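Local coordinates for response regulator receiver protein (Pseudoalteromonas atlantica T6c, PDB 3KTO) that probably acts as a CheY-like receiver module in signalling, although the usual phosphoacceptor aspartate is probably replaced, at residues Ala20-Leu25 with Lys109-His114; Ala37-Phe42 with Ala58-Lys63. All blocks are in the same frame, centred on the assembly; numbering follows the deposited sequence.

Contact 1 of 2, residues Ala20-Leu25 with Lys109-His114; sequences AALSKL and KPFIEH
L25 and E113 mark the closest backbone approach, with L25 CA and E113 CA 7.7 Å apart. Segment 20-25 is a turn of helix 16-26. Segment 109-114 is extended after the cis peptide before P110, then enters helix 113-127 behind the N-cap residue I112. No hydrogen bond joins the segments, so side chains carry the contact. F111 is buried and reaches helix 16-26 with the CZ and CE2 end of its ring. Its CG lies between the backbone N and the carbonyl carbon (chi1 61°), which points the ring at L22 and L25. L22 CD1 meets F111 CZ obliquely at 3.4 Å. L25 CD2 comes to the ring edge, in plane, 3.7 Å from F111 CE2. Both methyls of L25 touch E113 CB, each at 3.9 Å. L25 CD1 touches E113 OE1 at 3.8 Å without any polar bond. An alanine at F111 takes away the ring that L22 and L25 share, which would probably open a gap between helix 16-26 and loop 109-112. M86 and L116 border this apolar cluster. The contact is characteristic of the CheY-like receiver fold, where the first and last helices pack side by side on one face of the parallel sheet.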
# COMPACT_ATOMS: atom_id res chain seq x y z
N ALA A 20 9.71 -10.76 1.27
CA ALA A 20 10.15 -11.52 0.11
C ALA A 20 11.15 -10.71 -0.72
O ALA A 20 12.29 -11.13 -0.93
CB ALA A 20 8.96 -11.92 -0.75
N ALA A 21 10.71 -9.54 -1.18
CA ALA A 21 11.53 -8.65 -2.00
C ALA A 21 12.84 -8.23 -1.36
O ALA A 21 13.90 -8.25 -2.00
CB ALA A 21 10.73 -7.42 -2.38
N LEU A 22 12.79 -7.84 -0.09
CA LEU A 22 13.98 -7.41 0.62
C LEU A 22 14.96 -8.56 0.78
O LEU A 22 16.17 -8.39 0.63
CB LEU A 22 13.62 -6.84 1.99
CG LEU A 22 14.25 -5.48 2.30
CD1 LEU A 22 13.86 -4.51 1.19
CD2 LEU A 22 13.78 -4.96 3.65
N SER A 23 14.45 -9.75 1.08
CA SER A 23 15.31 -10.91 1.26
C SER A 23 16.06 -11.24 -0.03
O SER A 23 17.25 -11.54 0.01
CB SER A 23 14.49 -12.11 1.71
OG SER A 23 13.95 -11.89 3.00
N LYS A 24 15.36 -11.17 -1.15
CA LYS A 24 15.96 -11.46 -2.45
C LYS A 24 17.07 -10.46 -2.77
O LYS A 24 18.18 -10.84 -3.14
CB LYS A 24 14.89 -11.43 -3.55
CG LYS A 24 14.01 -12.67 -3.56
CD LYS A 24 12.84 -12.55 -4.54
CE LYS A 24 11.75 -11.61 -4.01
NZ LYS A 24 10.52 -11.58 -4.87
N LEU A 25 16.76 -9.18 -2.61
CA LEU A 25 17.72 -8.12 -2.87
C LEU A 25 19.00 -8.19 -2.03
O LEU A 25 20.08 -7.81 -2.51
CB LEU A 25 17.07 -6.75 -2.64
CG LEU A 25 18.00 -5.55 -2.70
CD1 LEU A 25 18.51 -5.36 -4.12
CD2 LEU A 25 17.27 -4.30 -2.22
N LYS A 109 9.76 4.07 1.34
CA LYS A 109 9.47 3.02 0.36
C LYS A 109 8.34 3.57 -0.53
O LYS A 109 7.47 4.28 -0.05
CB LYS A 109 9.00 1.74 1.05
CG LYS A 109 10.06 1.02 1.86
CD LYS A 109 9.60 -0.37 2.29
CE LYS A 109 8.48 -0.30 3.33
NZ LYS A 109 8.06 -1.67 3.78
N PRO A 110 8.36 3.28 -1.84
CA PRO A 110 9.34 2.49 -2.60
C PRO A 110 10.72 3.10 -2.47
O PRO A 110 10.88 4.33 -2.54
CB PRO A 110 8.80 2.55 -4.03
CG PRO A 110 8.11 3.87 -4.06
CD PRO A 110 7.36 3.86 -2.75
N PHE A 111 11.72 2.25 -2.29
CA PHE A 111 13.09 2.70 -2.10
C PHE A 111 14.00 2.44 -3.28
O PHE A 111 13.66 1.71 -4.22
CB PHE A 111 13.68 2.01 -0.88
CG PHE A 111 13.72 0.52 -1.00
CD1 PHE A 111 12.55 -0.22 -0.96
CD2 PHE A 111 14.92 -0.14 -1.23
CE1 PHE A 111 12.56 -1.60 -1.14
CE2 PHE A 111 14.95 -1.52 -1.41
CZ PHE A 111 13.76 -2.25 -1.37
N ILE A 112 15.18 3.04 -3.21
CA ILE A 112 16.20 2.89 -4.23
C ILE A 112 17.04 1.74 -3.70
O ILE A 112 17.60 1.82 -2.61
CB ILE A 112 17.04 4.17 -4.32
CG1 ILE A 112 16.11 5.38 -4.41
CG2 ILE A 112 17.94 4.10 -5.54
CD1 ILE A 112 16.82 6.71 -4.33
N GLU A 113 17.13 0.66 -4.46
CA GLU A 113 17.88 -0.48 -3.97
C GLU A 113 19.32 -0.21 -3.54
O GLU A 113 19.76 -0.76 -2.54
CB GLU A 113 17.83 -1.64 -4.97
CG GLU A 113 18.36 -1.35 -6.35
CD GLU A 113 18.48 -2.62 -7.17
OE1 GLU A 113 17.49 -3.38 -7.23
OE2 GLU A 113 19.57 -2.86 -7.74
N HIS A 114 20.05 0.64 -4.26
CA HIS A 114 21.44 0.86 -3.85
C HIS A 114 21.54 1.55 -2.50
O HIS A 114 22.51 1.36 -1.77
CB HIS A 114 22.24 1.63 -4.92
CG HIS A 114 21.99 3.11 -4.94
ND1 HIS A 114 21.02 3.69 -5.74
CD2 HIS A 114 22.60 4.12 -4.29
CE1 HIS A 114 21.05 5.00 -5.57
NE2 HIS A 114 22.00 5.29 -4.70

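Contact 2 of 2, residues Ala37-Phe42 with Ala58-Lys63; sequences ASAESF and AHLEDK
A37 and E61 are linked through one water, which donates to A37 O at 2.6 Å and to E61 OE2 at 2.7 Å. This bridge spans two loops of the CheY-like receiver fold. One follows strand 32-36 and starts helix 39-42; the other follows strand 51-57. E61 has a left-handed backbone, and its carboxylate reaches segment 37-42. There E61 OE2 lies loosely beside S38 CB at 4.3 Å. S38 is the N-cap of helix 39-42. Its OG accepts from S41 N at 3.0 Å with an N-H...O angle of 163°, which caps the first turn of helix 39-42. The second loop is also held by its own backbone: D62 N donates to H59 O and K63 N to L60 O. L60 is buried and rests on V12 and H14 as well. The direct apolar contact is small. L60 CG is anti to the carbonyl carbon (chi1 -68°), and this branch carries CD1 to the start of the helix. L60 CD1 ends 4.1 Å from both A39 CB and A39 N.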
# COMPACT_ATOMS: atom_id res chain seq x y z
N ALA A 37 7.01 -11.17 10.93
CA ALA A 37 5.83 -10.45 10.47
C ALA A 37 5.21 -9.46 11.45
O ALA A 37 4.25 -8.77 11.10
CB ALA A 37 4.78 -11.45 10.00
N SER A 38 5.72 -9.40 12.68
CA SER A 38 5.17 -8.47 13.67
C SER A 38 6.12 -8.23 14.83
O SER A 38 7.09 -8.97 15.00
CB SER A 38 3.85 -9.01 14.23
OG SER A 38 4.07 -10.15 15.05
N ALA A 39 5.84 -7.21 15.63
CA ALA A 39 6.66 -6.89 16.79
C ALA A 39 6.48 -8.01 17.81
O ALA A 39 7.43 -8.43 18.47
CB ALA A 39 6.24 -5.57 17.40
N GLU A 40 5.25 -8.49 17.94
CA GLU A 40 4.95 -9.56 18.88
C GLU A 40 5.79 -10.80 18.55
O GLU A 40 6.41 -11.39 19.43
CB GLU A 40 3.46 -9.91 18.80
CG GLU A 40 3.05 -11.07 19.68
CD GLU A 40 1.61 -11.48 19.45
OE1 GLU A 40 1.27 -11.87 18.31
OE2 GLU A 40 0.82 -11.40 20.40
N SER A 41 5.82 -11.18 17.27
CA SER A 41 6.59 -12.33 16.83
C SER A 41 8.08 -12.14 17.07
O SER A 41 8.77 -13.06 17.53
CB SER A 41 6.35 -12.58 15.34
OG SER A 41 7.11 -13.69 14.91
N PHE A 42 8.60 -10.95 16.77
CA PHE A 42 10.02 -10.69 16.98
C PHE A 42 10.39 -10.72 18.46
O PHE A 42 11.48 -11.14 18.82
CB PHE A 42 10.43 -9.33 16.43
CG PHE A 42 11.85 -8.98 16.74
CD1 PHE A 42 12.90 -9.62 16.08
CD2 PHE A 42 12.15 -8.07 17.75
CE1 PHE A 42 14.23 -9.36 16.42
CE2 PHE A 42 13.47 -7.80 18.10
CZ PHE A 42 14.51 -8.45 17.43
N ALA A 58 8.38 1.11 9.99
CA ALA A 58 7.93 2.06 11.00
C ALA A 58 6.50 1.87 11.48
O ALA A 58 6.21 2.10 12.66
CB ALA A 58 8.10 3.51 10.48
N HIS A 59 5.62 1.45 10.58
CA HIS A 59 4.21 1.31 10.93
C HIS A 59 3.69 -0.13 10.83
O HIS A 59 2.82 -0.43 10.01
CB HIS A 59 3.38 2.22 10.02
CG HIS A 59 3.93 3.60 9.90
ND1 HIS A 59 4.22 4.39 11.00
CD2 HIS A 59 4.25 4.35 8.81
CE1 HIS A 59 4.69 5.55 10.59
NE2 HIS A 59 4.71 5.55 9.27
N LEU A 60 4.25 -1.00 11.66
CA LEU A 60 3.86 -2.40 11.68
C LEU A 60 2.36 -2.57 11.83
O LEU A 60 1.74 -1.96 12.70
CB LEU A 60 4.61 -3.13 12.80
CG LEU A 60 6.12 -3.25 12.56
CD1 LEU A 60 6.82 -3.65 13.85
CD2 LEU A 60 6.39 -4.26 11.46
N GLU A 61 1.79 -3.40 10.97
CA GLU A 61 0.36 -3.68 10.95
C GLU A 61 -0.52 -2.43 10.86
O GLU A 61 -1.66 -2.43 11.31
CB GLU A 61 -0.02 -4.52 12.18
CG GLU A 61 0.78 -5.81 12.26
CD GLU A 61 0.15 -6.87 13.14
OE1 GLU A 61 -0.19 -6.57 14.30
OE2 GLU A 61 -0.01 -8.02 12.66
N ASP A 62 0.02 -1.38 10.26
CA ASP A 62 -0.72 -0.14 10.09
C ASP A 62 -0.94 0.64 11.39
O ASP A 62 -1.78 1.54 11.45
CB ASP A 62 -2.06 -0.42 9.40
CG ASP A 62 -2.25 0.42 8.14
OD1 ASP A 62 -1.24 0.87 7.56
OD2 ASP A 62 -3.42 0.62 7.74
N LYS A 63 -0.19 0.27 12.43
CA LYS A 63 -0.23 0.95 13.72
C LYS A 63 0.89 1.99 13.63
O LYS A 63 2.07 1.65 13.70
CB LYS A 63 0.06 -0.02 14.87
CG LYS A 63 -1.14 -0.86 15.28
CD LYS A 63 -1.55 -1.85 14.21
CE LYS A 63 -2.84 -2.57 14.61
NZ LYS A 63 -2.77 -3.08 16.00
O HOH W 1 1.68 -9.18 10.95

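Overall arrangement
Contacts 1 and 2 have centres 18 Å apart, and their nearest atoms are about 7 Å apart without touching. Contact 2 closes over 15 intervening residues; contact 1 spans 83 and encloses it in sequence. Both have residues that reach what is probably the acidic site of the receiver fold. K109, in contact 1, forms salt bridges with D13 and E57. E57 also accepts from the backbone N of H59, in contact 2. E57 probably occupies the usual place of the phosphoacceptor aspartate. The two regions also meet between subunits. Around contact 1, A21, P110 and E113 pack on E61, D62 and K63 of a second subunit. Around contact 2, K63 packs on F111 of a third subunit.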